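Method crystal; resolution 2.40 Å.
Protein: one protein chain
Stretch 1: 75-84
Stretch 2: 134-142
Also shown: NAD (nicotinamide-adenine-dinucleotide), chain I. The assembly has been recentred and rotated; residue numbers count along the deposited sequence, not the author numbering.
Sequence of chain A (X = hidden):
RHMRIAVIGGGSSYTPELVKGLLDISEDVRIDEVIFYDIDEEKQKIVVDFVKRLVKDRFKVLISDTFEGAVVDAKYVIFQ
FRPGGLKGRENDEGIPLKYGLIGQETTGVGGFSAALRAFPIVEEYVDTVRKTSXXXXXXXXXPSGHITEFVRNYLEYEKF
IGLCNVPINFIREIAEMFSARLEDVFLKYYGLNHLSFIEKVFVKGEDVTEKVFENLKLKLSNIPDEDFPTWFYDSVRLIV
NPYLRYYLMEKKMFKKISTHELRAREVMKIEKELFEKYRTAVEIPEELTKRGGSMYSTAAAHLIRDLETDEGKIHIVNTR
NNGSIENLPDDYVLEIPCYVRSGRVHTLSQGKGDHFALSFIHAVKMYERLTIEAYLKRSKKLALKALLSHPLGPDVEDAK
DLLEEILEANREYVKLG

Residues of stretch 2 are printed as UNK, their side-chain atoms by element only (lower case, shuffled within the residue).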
# COMPACT_ATOMS: atom_id res chain seq x y z
N LYS A 75 32.51 -1.60 -17.04
CA LYS A 75 31.18 -1.00 -17.11
C LYS A 75 30.13 -2.10 -16.79
O LYS A 75 29.13 -1.81 -16.14
CB LYS A 75 30.97 -0.37 -18.49
CG LYS A 75 29.63 0.33 -18.63
CD LYS A 75 29.71 1.60 -19.45
CE LYS A 75 28.38 2.40 -19.34
NZ LYS A 75 28.03 3.13 -20.63
N TYR A 76 30.38 -3.34 -17.23
CA TYR A 76 29.50 -4.48 -16.89
C TYR A 76 30.28 -5.61 -16.26
O TYR A 76 31.40 -5.93 -16.69
CB TYR A 76 28.68 -5.00 -18.11
CG TYR A 76 27.91 -3.91 -18.76
CD1 TYR A 76 26.65 -3.53 -18.28
CD2 TYR A 76 28.47 -3.18 -19.81
CE1 TYR A 76 25.95 -2.46 -18.86
CE2 TYR A 76 27.79 -2.11 -20.40
CZ TYR A 76 26.52 -1.76 -19.92
OH TYR A 76 25.85 -0.72 -20.50
N VAL A 77 29.69 -6.21 -15.24
CA VAL A 77 30.26 -7.40 -14.62
C VAL A 77 29.26 -8.56 -14.66
O VAL A 77 28.13 -8.45 -14.14
CB VAL A 77 30.78 -7.10 -13.16
CG1 VAL A 77 31.37 -8.34 -12.50
CG2 VAL A 77 31.84 -5.97 -13.19
N ILE A 78 29.69 -9.67 -15.24
CA ILE A 78 28.83 -10.83 -15.39
C ILE A 78 29.20 -11.87 -14.35
O ILE A 78 30.31 -12.39 -14.37
CB ILE A 78 28.89 -11.41 -16.84
CG1 ILE A 78 28.38 -10.37 -17.86
CG2 ILE A 78 28.11 -12.76 -16.94
CD1 ILE A 78 28.72 -10.69 -19.30
N PHE A 79 28.25 -12.16 -13.44
CA PHE A 79 28.41 -13.26 -12.48
C PHE A 79 27.94 -14.54 -13.11
O PHE A 79 26.75 -14.71 -13.40
CB PHE A 79 27.57 -13.03 -11.21
CG PHE A 79 28.16 -12.06 -10.25
CD1 PHE A 79 29.33 -11.35 -10.56
CD2 PHE A 79 27.53 -11.83 -9.03
CE1 PHE A 79 29.87 -10.42 -9.67
CE2 PHE A 79 28.07 -10.91 -8.11
CZ PHE A 79 29.24 -10.21 -8.43
N GLN A 80 28.86 -15.48 -13.27
CA GLN A 80 28.58 -16.73 -13.97
C GLN A 80 29.40 -17.87 -13.33
O GLN A 80 29.71 -18.89 -13.95
CB GLN A 80 28.84 -16.47 -15.46
CG GLN A 80 29.70 -17.41 -16.14
CD GLN A 80 30.19 -16.95 -17.50
OE1 GLN A 80 29.52 -16.20 -18.18
NE2 GLN A 80 31.32 -17.48 -17.92
N PHE A 81 29.73 -17.68 -12.07
CA PHE A 81 30.46 -18.67 -11.26
C PHE A 81 29.52 -19.56 -10.44
O PHE A 81 28.43 -19.16 -10.08
CB PHE A 81 31.48 -17.98 -10.33
CG PHE A 81 30.87 -16.95 -9.43
CD1 PHE A 81 30.70 -15.64 -9.87
CD2 PHE A 81 30.46 -17.29 -8.13
CE1 PHE A 81 30.13 -14.68 -9.02
CE2 PHE A 81 29.89 -16.34 -7.29
CZ PHE A 81 29.71 -15.03 -7.74
N ARG A 82 29.96 -20.76 -10.14
CA ARG A 82 29.19 -21.66 -9.30
C ARG A 82 29.89 -21.81 -7.95
O ARG A 82 30.90 -22.49 -7.87
CB ARG A 82 29.07 -23.02 -9.99
CG ARG A 82 28.12 -24.02 -9.32
CD ARG A 82 28.16 -25.40 -9.96
NE ARG A 82 27.69 -25.37 -11.34
CZ ARG A 82 26.40 -25.35 -11.69
NH1 ARG A 82 25.44 -25.36 -10.75
NH2 ARG A 82 26.08 -25.31 -12.97
N PRO A 83 29.36 -21.18 -6.91
CA PRO A 83 29.93 -21.37 -5.57
C PRO A 83 29.92 -22.86 -5.18
O PRO A 83 28.89 -23.52 -5.28
CB PRO A 83 29.00 -20.54 -4.66
CG PRO A 83 28.31 -19.53 -5.62
CD PRO A 83 28.21 -20.27 -6.91
N GLY A 84 31.09 -23.37 -4.80
CA GLY A 84 31.26 -24.75 -4.42
C GLY A 84 31.43 -25.74 -5.54
O GLY A 84 31.62 -26.92 -5.26
N UNK A 134 31.65 0.69 -9.64
CA UNK A 134 30.20 0.80 -9.62
C UNK A 134 29.55 0.33 -10.94
O UNK A 134 28.66 0.98 -11.49
o UNK A 134 27.57 2.31 -8.40
c UNK A 134 29.79 2.24 -9.26
n UNK A 134 29.27 2.19 -6.88
c UNK A 134 28.79 2.28 -8.14
N UNK A 135 30.04 -0.80 -11.47
CA UNK A 135 29.52 -1.40 -12.69
C UNK A 135 28.11 -1.94 -12.47
O UNK A 135 27.70 -2.18 -11.33
c UNK A 135 30.43 -2.52 -13.10
N UNK A 136 27.40 -2.16 -13.57
CA UNK A 136 26.18 -2.94 -13.56
C UNK A 136 26.58 -4.39 -13.49
O UNK A 136 27.36 -4.87 -14.31
c UNK A 136 25.37 -2.67 -14.81
c UNK A 136 24.14 -3.59 -14.86
o UNK A 136 24.84 -1.35 -14.70
N UNK A 137 26.03 -5.10 -12.52
CA UNK A 137 26.26 -6.54 -12.46
C UNK A 137 25.11 -7.28 -13.11
O UNK A 137 23.97 -7.04 -12.77
c UNK A 137 27.64 -6.29 -8.83
c UNK A 137 26.69 -8.56 -10.99
c UNK A 137 27.69 -6.35 -10.37
c UNK A 137 26.48 -7.03 -11.01
N UNK A 138 25.45 -8.17 -14.04
CA UNK A 138 24.49 -9.09 -14.66
C UNK A 138 24.70 -10.51 -14.12
O UNK A 138 25.76 -11.12 -14.32
c UNK A 138 23.52 -9.93 -16.82
c UNK A 138 24.40 -7.56 -16.65
c UNK A 138 24.58 -9.03 -16.19
N UNK A 139 23.69 -11.03 -13.42
CA UNK A 139 23.86 -12.27 -12.68
C UNK A 139 23.21 -13.50 -13.29
O UNK A 139 22.00 -13.51 -13.52
o UNK A 139 24.81 -13.51 -9.95
c UNK A 139 23.67 -13.33 -10.40
n UNK A 139 22.68 -14.20 -10.21
c UNK A 139 23.37 -12.11 -11.25
N UNK A 140 24.04 -14.53 -13.54
CA UNK A 140 23.56 -15.88 -13.88
C UNK A 140 23.63 -16.84 -12.70
O UNK A 140 22.89 -17.80 -12.66
c UNK A 140 24.82 -14.38 -18.65
c UNK A 140 23.88 -13.99 -17.71
c UNK A 140 24.42 -16.55 -14.95
c UNK A 140 23.75 -14.69 -16.51
c UNK A 140 25.64 -15.48 -18.39
c UNK A 140 24.54 -15.79 -16.24
c UNK A 140 25.50 -16.18 -17.17
N UNK A 141 24.55 -16.61 -11.78
CA UNK A 141 24.79 -17.52 -10.66
C UNK A 141 23.51 -17.89 -9.94
O UNK A 141 22.75 -17.02 -9.52
c UNK A 141 25.99 -17.79 -8.41
c UNK A 141 25.75 -16.87 -9.67
o UNK A 141 27.03 -16.75 -10.29
N UNK A 142 23.26 -19.19 -9.82
CA UNK A 142 22.04 -19.64 -9.17
C UNK A 142 22.19 -19.82 -7.67
O UNK A 142 23.28 -20.08 -7.21
n UNK A 142 20.69 -21.07 -12.17
c UNK A 142 20.51 -20.43 -11.02
o UNK A 142 19.66 -19.52 -10.86
c UNK A 142 21.45 -20.85 -9.88
PA NAD I . 30.55 -24.21 -13.49
O1A NAD I . 30.71 -25.27 -12.47
O2A NAD I . 31.26 -24.47 -14.84
O5B NAD I . 31.16 -22.88 -12.78
C5B NAD I . 31.60 -21.81 -13.57
C4B NAD I . 32.98 -21.36 -13.13
O4B NAD I . 32.92 -20.69 -11.88
C3B NAD I . 34.00 -22.48 -12.96
O3B NAD I . 35.04 -22.27 -13.90
C2B NAD I . 34.51 -22.34 -11.52
O2B NAD I . 35.90 -22.56 -11.42
C1B NAD I . 34.20 -20.87 -11.26
N9A NAD I . 34.10 -20.49 -9.86
C8A NAD I . 33.63 -21.22 -8.77
N7A NAD I . 33.71 -20.40 -7.70
C5A NAD I . 34.16 -19.18 -8.07
C6A NAD I . 34.44 -18.01 -7.38
N6A NAD I . 34.25 -17.90 -6.07
N1A NAD I . 34.93 -16.92 -8.09
C2A NAD I . 35.16 -17.00 -9.45
N3A NAD I . 34.91 -18.18 -10.11
C4A NAD I . 34.42 -19.24 -9.43
O3 NAD I . 28.97 -24.03 -13.69
PN NAD I . 28.18 -23.39 -14.93
O1N NAD I . 27.32 -24.51 -15.40
O2N NAD I . 29.03 -22.68 -15.86
O5D NAD I . 27.28 -22.25 -14.27
C5D NAD I . 27.75 -21.28 -13.35
C4D NAD I . 26.54 -20.69 -12.62
O4D NAD I . 25.63 -20.03 -13.51
C3D NAD I . 25.71 -21.75 -11.91
O3D NAD I . 25.35 -21.18 -10.69
C2D NAD I . 24.49 -21.96 -12.80
O2D NAD I . 23.32 -22.38 -12.12
C1D NAD I . 24.33 -20.65 -13.52
N1N NAD I . 24.08 -20.88 -14.95
C2N NAD I . 24.92 -20.21 -15.81
C3N NAD I . 24.80 -20.33 -17.17
C7N NAD I . 25.77 -19.58 -18.05
O7N NAD I . 25.36 -18.87 -19.20
N7N NAD I . 27.07 -19.60 -17.71
C4N NAD I . 23.78 -21.16 -17.65
C5N NAD I . 22.91 -21.85 -16.79
C6N NAD I . 23.07 -21.70 -15.41

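Position 134 carries two carbons, the second bearing one oxygen and one nitrogen. That is a short carboxamide. It points away from stretch 1 and touches nothing there. The residue is Asn134. Asn134 ND2 is hydrogen-bonded elsewhere in the structure.

Position 135 has a single side-chain carbon, CB, which points toward stretch 1. This CB lies 3.4 Å from Lys75 O and 3.7 Å from Val77 CG2. A lone carbon means Ala135.

Position 136 has one carbon carrying one oxygen and one carbon. The branched first carbon, CB, packs 3.8 Å from Tyr76 CD1. A carbon bearing both a hydroxyl and a methyl means Thr136. Its backbone N donates to Lys75 O at 3.1 Å, and its O accepts from Val77 N at 2.8 Å.

Position 137 has four carbons, forked at the first, with one arm two carbons long. The short arm sits over the face of the Phe79 ring, and the long arm begins beside Val77. This is isoleucine. Ile137 CG2 is 3.7 Å from the centroid of the Phe79 ring and almost on its normal, a CH-pi contact. Ile137 CG1 lies 4.2 Å from Val77 CB.

Position 138 has three carbons, the first carrying the other two. No polar atom is present. Its CB is 4.4 Å from Ile78 CG1. The residue is Val138. Its N donates to Val77 O at 2.7 Å, and its O accepts from Phe79 N at 2.8 Å.

Position 139 has two carbons, the second with one oxygen and one nitrogen. The group reaches the edge of the Phe79 ring. It is asparagine. Asn139 OD1 lies 3.1 Å from Phe79 CB and has no hydrogen-bonding partner in the model. Asn139 ND2 donates to the backbone O of position 141 at 2.9 Å, which ties the end of the strand to the following loop.

Position 140 has one carbon and then a ring of six carbons, with no oxygen. Ile78 CG2 lies over the face of the ring, and Gln80 CB is beside it. It is phenylalanine. Ile78 CG2 is 4.2 Å from the centroid of the Phe140 ring. Gln80 CB is 3.8 Å from Phe140 CD2.

Position 141 has one carbon carrying one oxygen and one carbon. The oxygen is close to the backbone of Phe81, and the methyl meets Pro83. It is threonine. Thr141 OG1 donates to Phe81 O at 2.8 Å, and Thr141 CG2 is 3.7 Å from Pro83 CD.

Position 142 has two carbons, the second with one oxygen and one nitrogen. It does not contact stretch 1. The carboxamide on a single CH2 makes it Asn142. Asn142 ND2 donates to NAD O2D at 2.9 Å.

The contact is a parallel strand pairing, 76-79 with 136-139. Backbone hydrogen bonds set the register. Val77 and Phe79 pack with Ile137 on one face of the sheet; Tyr76 and Ile78 meet Thr136 and Val138 on the other. Past the strands, Phe79 O accepts from Phe140 N at 2.7 Å, and Thr141 holds the loop. Arg82 and Asn142 then both bind NAD.

Stretch 2 134-142: NATIVNFTN
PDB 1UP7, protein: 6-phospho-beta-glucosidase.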